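Local coordinates for uncharacterized protein HI_0666 (Haemophilus influenzae, PDB 7CZO) that is of unknown function but corresponds to the N-terminal domain of HipA toxin and probably acts in a three-component HipBA toxin-antitoxin system, at residues L20-H24 / R25-F29; P58-A61 / S62-P65; R78-E81 / S82-F85. All coordinates share one frame; numbering follows the deposited sequence.

Contact 1: L20-H24 / R25-F29; sequences LREDH and RGFHF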
# COMPACT_ATOMS: atom_id res chain seq x y z
N LEU A 20 -0.26 -1.09 5.78
CA LEU A 20 0.16 -1.91 4.66
C LEU A 20 1.65 -2.11 4.85
O LEU A 20 2.38 -1.12 4.94
CB LEU A 20 -0.16 -1.19 3.36
CG LEU A 20 0.41 -1.82 2.11
CD1 LEU A 20 -0.31 -3.10 1.75
CD2 LEU A 20 0.30 -0.83 0.97
N ARG A 21 2.09 -3.37 4.93
CA ARG A 21 3.48 -3.69 5.32
C ARG A 21 4.02 -4.59 4.29
O ARG A 21 3.26 -5.36 3.70
CB ARG A 21 3.58 -4.41 6.67
CG ARG A 21 2.51 -4.00 7.66
CD ARG A 21 2.90 -4.18 9.11
NE ARG A 21 3.21 -2.90 9.74
CZ ARG A 21 3.49 -2.75 11.04
NH1 ARG A 21 3.51 -3.82 11.84
NH2 ARG A 21 3.76 -1.54 11.53
N GLU A 22 5.33 -4.47 4.05
CA GLU A 22 6.07 -5.44 3.22
C GLU A 22 7.20 -6.07 4.01
O GLU A 22 7.82 -5.42 4.88
CB GLU A 22 6.65 -4.79 1.99
CG GLU A 22 7.26 -5.79 1.03
CD GLU A 22 8.18 -5.14 0.00
OE1 GLU A 22 8.61 -3.97 0.20
OE2 GLU A 22 8.50 -5.82 -1.00
N ASP A 23 7.42 -7.35 3.72
CA ASP A 23 8.49 -8.14 4.33
C ASP A 23 8.95 -9.20 3.31
O ASP A 23 8.39 -9.25 2.17
CB ASP A 23 8.02 -8.73 5.70
CG ASP A 23 7.00 -9.95 5.59
OD1 ASP A 23 6.72 -10.56 4.48
OD2 ASP A 23 6.47 -10.30 6.70
N HIS A 24 9.92 -10.03 3.69
CA HIS A 24 10.50 -11.05 2.78
C HIS A 24 9.42 -11.90 2.15
O HIS A 24 9.51 -12.22 0.96
CB HIS A 24 11.62 -11.92 3.46
CG HIS A 24 11.17 -13.28 3.99
ND1 HIS A 24 11.11 -13.58 5.34
CD2 HIS A 24 10.86 -14.44 3.34
CE1 HIS A 24 10.76 -14.85 5.50
NE2 HIS A 24 10.58 -15.39 4.30
N ARG A 25 8.41 -12.28 2.94
CA ARG A 25 7.33 -13.13 2.41
C ARG A 25 6.43 -12.35 1.47
O ARG A 25 5.97 -12.89 0.46
CB ARG A 25 6.52 -13.74 3.55
CG ARG A 25 6.83 -15.20 3.77
CD ARG A 25 6.04 -15.75 4.92
NE ARG A 25 6.60 -15.28 6.17
CZ ARG A 25 7.67 -15.80 6.75
NH1 ARG A 25 8.30 -16.80 6.17
NH2 ARG A 25 8.13 -15.32 7.91
N GLY A 26 6.14 -11.09 1.80
CA GLY A 26 5.40 -10.24 0.88
C GLY A 26 4.61 -9.15 1.56
O GLY A 26 5.13 -8.43 2.42
N PHE A 27 3.34 -9.05 1.19
CA PHE A 27 2.51 -7.87 1.50
C PHE A 27 1.31 -8.13 2.41
O PHE A 27 0.57 -9.10 2.26
CB PHE A 27 2.04 -7.28 0.19
CG PHE A 27 3.17 -6.95 -0.73
CD1 PHE A 27 3.98 -5.83 -0.47
CD2 PHE A 27 3.47 -7.77 -1.80
CE1 PHE A 27 5.05 -5.53 -1.29
CE2 PHE A 27 4.55 -7.48 -2.62
CZ PHE A 27 5.34 -6.36 -2.36
N HIS A 28 1.08 -7.20 3.31
CA HIS A 28 0.15 -7.42 4.39
C HIS A 28 -0.65 -6.17 4.56
O HIS A 28 -0.13 -5.17 4.98
CB HIS A 28 0.95 -7.76 5.66
CG HIS A 28 2.02 -8.78 5.39
ND1 HIS A 28 1.74 -10.04 4.91
CD2 HIS A 28 3.37 -8.69 5.45
CE1 HIS A 28 2.86 -10.69 4.70
NE2 HIS A 28 3.86 -9.89 5.01
N PHE A 29 -1.91 -6.24 4.19
CA PHE A 29 -2.84 -5.20 4.53
C PHE A 29 -3.68 -5.67 5.69
O PHE A 29 -4.12 -6.81 5.68
CB PHE A 29 -3.76 -4.84 3.35
CG PHE A 29 -4.82 -3.84 3.73
CD1 PHE A 29 -4.46 -2.60 4.26
CD2 PHE A 29 -6.16 -4.15 3.61
CE1 PHE A 29 -5.40 -1.68 4.67
CE2 PHE A 29 -7.11 -3.24 4.00
CZ PHE A 29 -6.73 -2.00 4.53
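Asp23 and His28 meet through two first torsions. In Asp23, chi1 of 74° turns the carboxylate in over the hairpin loop. In His28, CG points away from the residue's own carbonyl, and the ring reaches back along the strand toward that loop. Asp23 OD1 accepts two firm bonds. Gly26 N donates to it over 2.8 Å, nearly along its C-O axis. His28 NE2 donates to the same OD1 over 3.0 Å, arriving from above the carboxylate plane while OD1 stays close to the ring plane, at the edge of the imidazole. The side chains cross at about a right angle, and a weaker bond comes from Arg25 N. The backbone closes the loop as well, with Asp23 N donating to Gly26 O at 2.8 Å. Gly26 has a positive phi of 153°, in a region of backbone space open mainly to glycine.

Beyond the loop, Arg21 and His28 form a hydrogen-bonded antiparallel pair, Arg21 N to His28 O at 2.9 Å being one of its two bonds. The adjacent pair Glu22-Phe27 is non-hydrogen-bonded, and on its face the side chains run side by side, with Glu22 CG beside Phe27 CE1 and the carboxylate turned only 17° from the ring plane. Glu22 OE2 finds its polar partner in Ser82.

This is the beta hairpin of strands 15-22 and 27-31, placed inside an antiparallel sheet. Strand 7-12 flanks it beside 15-22, and strand 51-53 beside 27-31, where His28 ND1 bonds His52 ND1. Phe85 of helix 82-91 covers Leu20 and Glu22, and Phe29 packs against Phe60 of helix 58-62.

Contact 2: P58-A61 / S62-P65; sequences PYFA and SLVP
This is the C-terminal side of the short helix 58-62, whose last carbonyls are taken up by the chain that leads on to Pro65, the N-cap of helix 66-70. The bonding pattern changes along it. Ser62 N donates to Pro58 O over 2.9 Å, the i to i-4 bond of an alpha-helix, and also reaches Tyr59 O weakly. The next two amides bond three residues back instead. Leu63 N is 3.1 Å from Phe60 O, lying above the carbonyl plane (61° out of it), and Val64 N makes a weak bond to Ala61 O at 3.3 Å.

Side chains add to this backbone series. The hydroxyl of Ser62 donates to Tyr59 O, with OG at 2.6 Å, because chi1 of 88° swings OG back over the preceding turn. Tyr59 O thus accepts from both the OG and, more weakly, the N of one residue. The two methyls of Leu63 part toward different rings: CD2 comes within 4.2 Å of Tyr59 CZ, while CD1 approaches Phe60 CD1 at 4.4 Å.

Phe60 also packs on Leu88 of helix 82-91, and Tyr59 leans on Leu40 and Ser41. Ala61 and Val64 both touch Met84 of helix 82-91.

Chemically, the carbonyls of residues 58 to 61 all have acceptor roles at this end of the helix, two of the bonds being weak. Ser62 spends both its OG and its N on Tyr59 O, which ties the serine to the backbone of the previous turn. Leu63 meanwhile sets its methyls against Tyr59 and Phe60, so the hydroxyl and the hydrophobic side chain serve different sides of one turn.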
# COMPACT_ATOMS: atom_id res chain seq x y z
N PRO A 58 -3.51 -6.60 -5.95
CA PRO A 58 -4.04 -5.91 -7.12
C PRO A 58 -4.65 -4.53 -6.86
O PRO A 58 -4.47 -3.62 -7.67
CB PRO A 58 -5.14 -6.86 -7.60
CG PRO A 58 -4.58 -8.22 -7.28
CD PRO A 58 -3.85 -8.04 -5.97
N TYR A 59 -5.38 -4.39 -5.76
CA TYR A 59 -6.02 -3.12 -5.49
C TYR A 59 -4.95 -2.03 -5.31
O TYR A 59 -5.05 -0.94 -5.91
CB TYR A 59 -6.94 -3.17 -4.26
CG TYR A 59 -7.54 -1.83 -4.03
CD1 TYR A 59 -8.54 -1.35 -4.87
CD2 TYR A 59 -7.03 -0.96 -3.05
CE1 TYR A 59 -9.07 -0.08 -4.72
CE2 TYR A 59 -7.55 0.32 -2.88
CZ TYR A 59 -8.58 0.75 -3.73
OH TYR A 59 -9.12 2.00 -3.61
N PHE A 60 -3.92 -2.31 -4.51
CA PHE A 60 -2.87 -1.33 -4.27
C PHE A 60 -2.00 -1.17 -5.51
O PHE A 60 -1.62 -0.07 -5.87
CB PHE A 60 -2.03 -1.73 -3.06
CG PHE A 60 -2.70 -1.48 -1.74
CD1 PHE A 60 -2.69 -0.21 -1.16
CD2 PHE A 60 -3.30 -2.51 -1.04
CE1 PHE A 60 -3.31 0.02 0.08
CE2 PHE A 60 -3.92 -2.29 0.21
CZ PHE A 60 -3.93 -1.03 0.77
N ALA A 61 -1.67 -2.24 -6.21
CA ALA A 61 -0.94 -2.05 -7.46
C ALA A 61 -1.73 -1.15 -8.39
O ALA A 61 -1.14 -0.44 -9.19
CB ALA A 61 -0.66 -3.37 -8.15
N SER A 62 -3.06 -1.20 -8.33
CA SER A 62 -3.90 -0.38 -9.25
C SER A 62 -3.78 1.14 -9.00
O SER A 62 -4.08 1.92 -9.88
CB SER A 62 -5.37 -0.78 -9.14
OG SER A 62 -6.01 -0.03 -8.10
N LEU A 63 -3.35 1.54 -7.81
CA LEU A 63 -3.23 2.97 -7.45
C LEU A 63 -2.02 3.63 -8.05
O LEU A 63 -1.87 4.83 -7.99
CB LEU A 63 -3.12 3.15 -5.92
CG LEU A 63 -4.29 2.58 -5.09
CD1 LEU A 63 -4.31 3.00 -3.64
CD2 LEU A 63 -5.60 2.98 -5.73
N VAL A 64 -1.12 2.85 -8.61
CA VAL A 64 0.07 3.40 -9.22
C VAL A 64 -0.29 4.06 -10.57
O VAL A 64 -0.89 3.41 -11.43
CB VAL A 64 1.12 2.30 -9.41
CG1 VAL A 64 2.34 2.86 -10.12
CG2 VAL A 64 1.49 1.71 -8.06
N PRO A 65 0.06 5.33 -10.76
CA PRO A 65 -0.38 5.94 -12.01
C PRO A 65 0.28 5.34 -13.24
O PRO A 65 1.49 5.08 -13.25
CB PRO A 65 0.02 7.43 -11.84
CG PRO A 65 0.16 7.62 -10.38
CD PRO A 65 0.73 6.32 -9.89

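Contact 3: R78-E81 / S82-F85; sequences RIDE and SDMF
Phe85 N donates to Glu81 O over 3.2 Å, a nearly straight bond (163° at the hydrogen) in which the donor stands above the carbonyl plane instead of on a lone pair. It joins the N-cap residue to the fourth residue after it, so it is the first i to i+4 bond of helix 82-91. Phe85 CB lies 3.7 Å from the same Glu81 O.

Before the helix, the chain folds across the side chain of Asp83. Its chi1 of -79° directs the carboxylate back to the approaching loop, where OD2 lies beside Asp80 CB and Arg78 CB. Asp83 CB sits beside Ile79 O. Asp80 reaches the helix in turn, its OD1 lying beside Ser82 CB. The Asp80 and Asp83 side chains cross at about a right angle, with their carboxylate planes 66° apart, and Asp80 OD1 is 3.6 Å from Asp83 OD2. Arg86 probably offsets part of this like charge: its NH2 makes a salt bridge with Asp83 OD1 and only a long, weak ion pair with Asp80 OD1. The N-terminal end of the helix dipole would also be expected to favour the negative charge of Asp83.

Glu81 OE2 bonds Leu56 N, tying the helix start to a loop. Acidic side chains around an N-cap and the first turn, with an i to i+3 salt bridge from Asp83 to Arg86, are characteristic of an alpha-helix N-terminus.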
# COMPACT_ATOMS: atom_id res chain seq x y z
N ARG A 78 13.33 -2.28 -14.01
CA ARG A 78 12.66 -3.03 -12.95
C ARG A 78 11.27 -2.47 -12.76
O ARG A 78 11.06 -1.26 -12.89
CB ARG A 78 13.39 -2.88 -11.61
CG ARG A 78 14.16 -4.09 -11.11
CD ARG A 78 15.34 -3.64 -10.24
NE ARG A 78 16.47 -3.19 -11.07
CZ ARG A 78 17.46 -2.40 -10.67
NH1 ARG A 78 18.42 -2.07 -11.53
NH2 ARG A 78 17.51 -1.92 -9.43
N ILE A 79 10.34 -3.35 -12.42
CA ILE A 79 9.09 -2.93 -11.80
C ILE A 79 8.83 -3.75 -10.54
O ILE A 79 8.12 -3.30 -9.64
CB ILE A 79 7.91 -3.00 -12.76
CG1 ILE A 79 8.20 -4.08 -13.78
CG2 ILE A 79 7.67 -1.64 -13.42
CD1 ILE A 79 7.07 -4.30 -14.73
N ASP A 80 9.37 -4.96 -10.49
CA ASP A 80 9.80 -5.52 -9.21
C ASP A 80 8.62 -5.88 -8.30
O ASP A 80 8.49 -7.04 -7.91
CB ASP A 80 10.76 -4.51 -8.54
CG ASP A 80 11.53 -5.07 -7.36
OD1 ASP A 80 12.05 -4.26 -6.54
OD2 ASP A 80 11.65 -6.31 -7.24
N GLU A 81 7.77 -4.89 -7.98
CA GLU A 81 6.72 -4.98 -6.96
C GLU A 81 7.08 -4.37 -5.63
O GLU A 81 6.22 -3.82 -4.95
CB GLU A 81 6.20 -6.39 -6.71
CG GLU A 81 5.32 -6.86 -7.85
CD GLU A 81 4.24 -7.77 -7.37
OE1 GLU A 81 3.11 -7.65 -7.88
OE2 GLU A 81 4.53 -8.57 -6.46
N SER A 82 8.34 -4.47 -5.24
CA SER A 82 8.87 -3.62 -4.20
C SER A 82 9.00 -2.19 -4.73
O SER A 82 8.96 -1.23 -3.96
CB SER A 82 10.23 -4.12 -3.74
OG SER A 82 10.12 -5.42 -3.23
N ASP A 83 9.16 -2.06 -6.04
CA ASP A 83 9.32 -0.75 -6.67
C ASP A 83 8.04 0.01 -6.63
O ASP A 83 8.03 1.21 -6.42
CB ASP A 83 9.82 -0.87 -8.11
CG ASP A 83 11.31 -1.13 -8.17
OD1 ASP A 83 12.02 -0.66 -7.22
OD2 ASP A 83 11.76 -1.80 -9.14
N MET A 84 6.96 -0.73 -6.81
CA MET A 84 5.60 -0.22 -6.66
C MET A 84 5.21 0.10 -5.24
O MET A 84 4.68 1.17 -4.99
CB MET A 84 4.64 -1.20 -7.32
CG MET A 84 4.74 -0.99 -8.81
SD MET A 84 3.68 -1.97 -9.82
CE MET A 84 2.04 -1.67 -9.20
N PHE A 85 5.52 -0.78 -4.29
CA PHE A 85 5.27 -0.50 -2.89
C PHE A 85 6.09 0.70 -2.48
O PHE A 85 5.67 1.48 -1.64
CB PHE A 85 5.61 -1.71 -2.00
CG PHE A 85 5.34 -1.47 -0.52
CD1 PHE A 85 4.05 -1.42 -0.05
CD2 PHE A 85 6.36 -1.31 0.37
CE1 PHE A 85 3.77 -1.20 1.28
CE2 PHE A 85 6.09 -1.10 1.72
CZ PHE A 85 4.80 -1.05 2.18

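Contacts 1 and 2 are partly buried, whereas contact 3 lies on the surface, and their centres lie about 11 to 15 Å apart. Contact 1 holds two strands together by a ladder of backbone bonds and a carboxylate-centred turn. Contacts 2 and 3 are ends of two different helices: the C-terminal end of 58-62, rich in carbonyl acceptors, and the N-terminal end of 82-91, rich in acids. Apolar side chains of the three contacts pack on one another, Leu20 of contact 1 meeting Phe60 of contact 2, for example. Between contacts 1 and 3 there is a probable polar link as well, from a strand carboxylate to a helix serine.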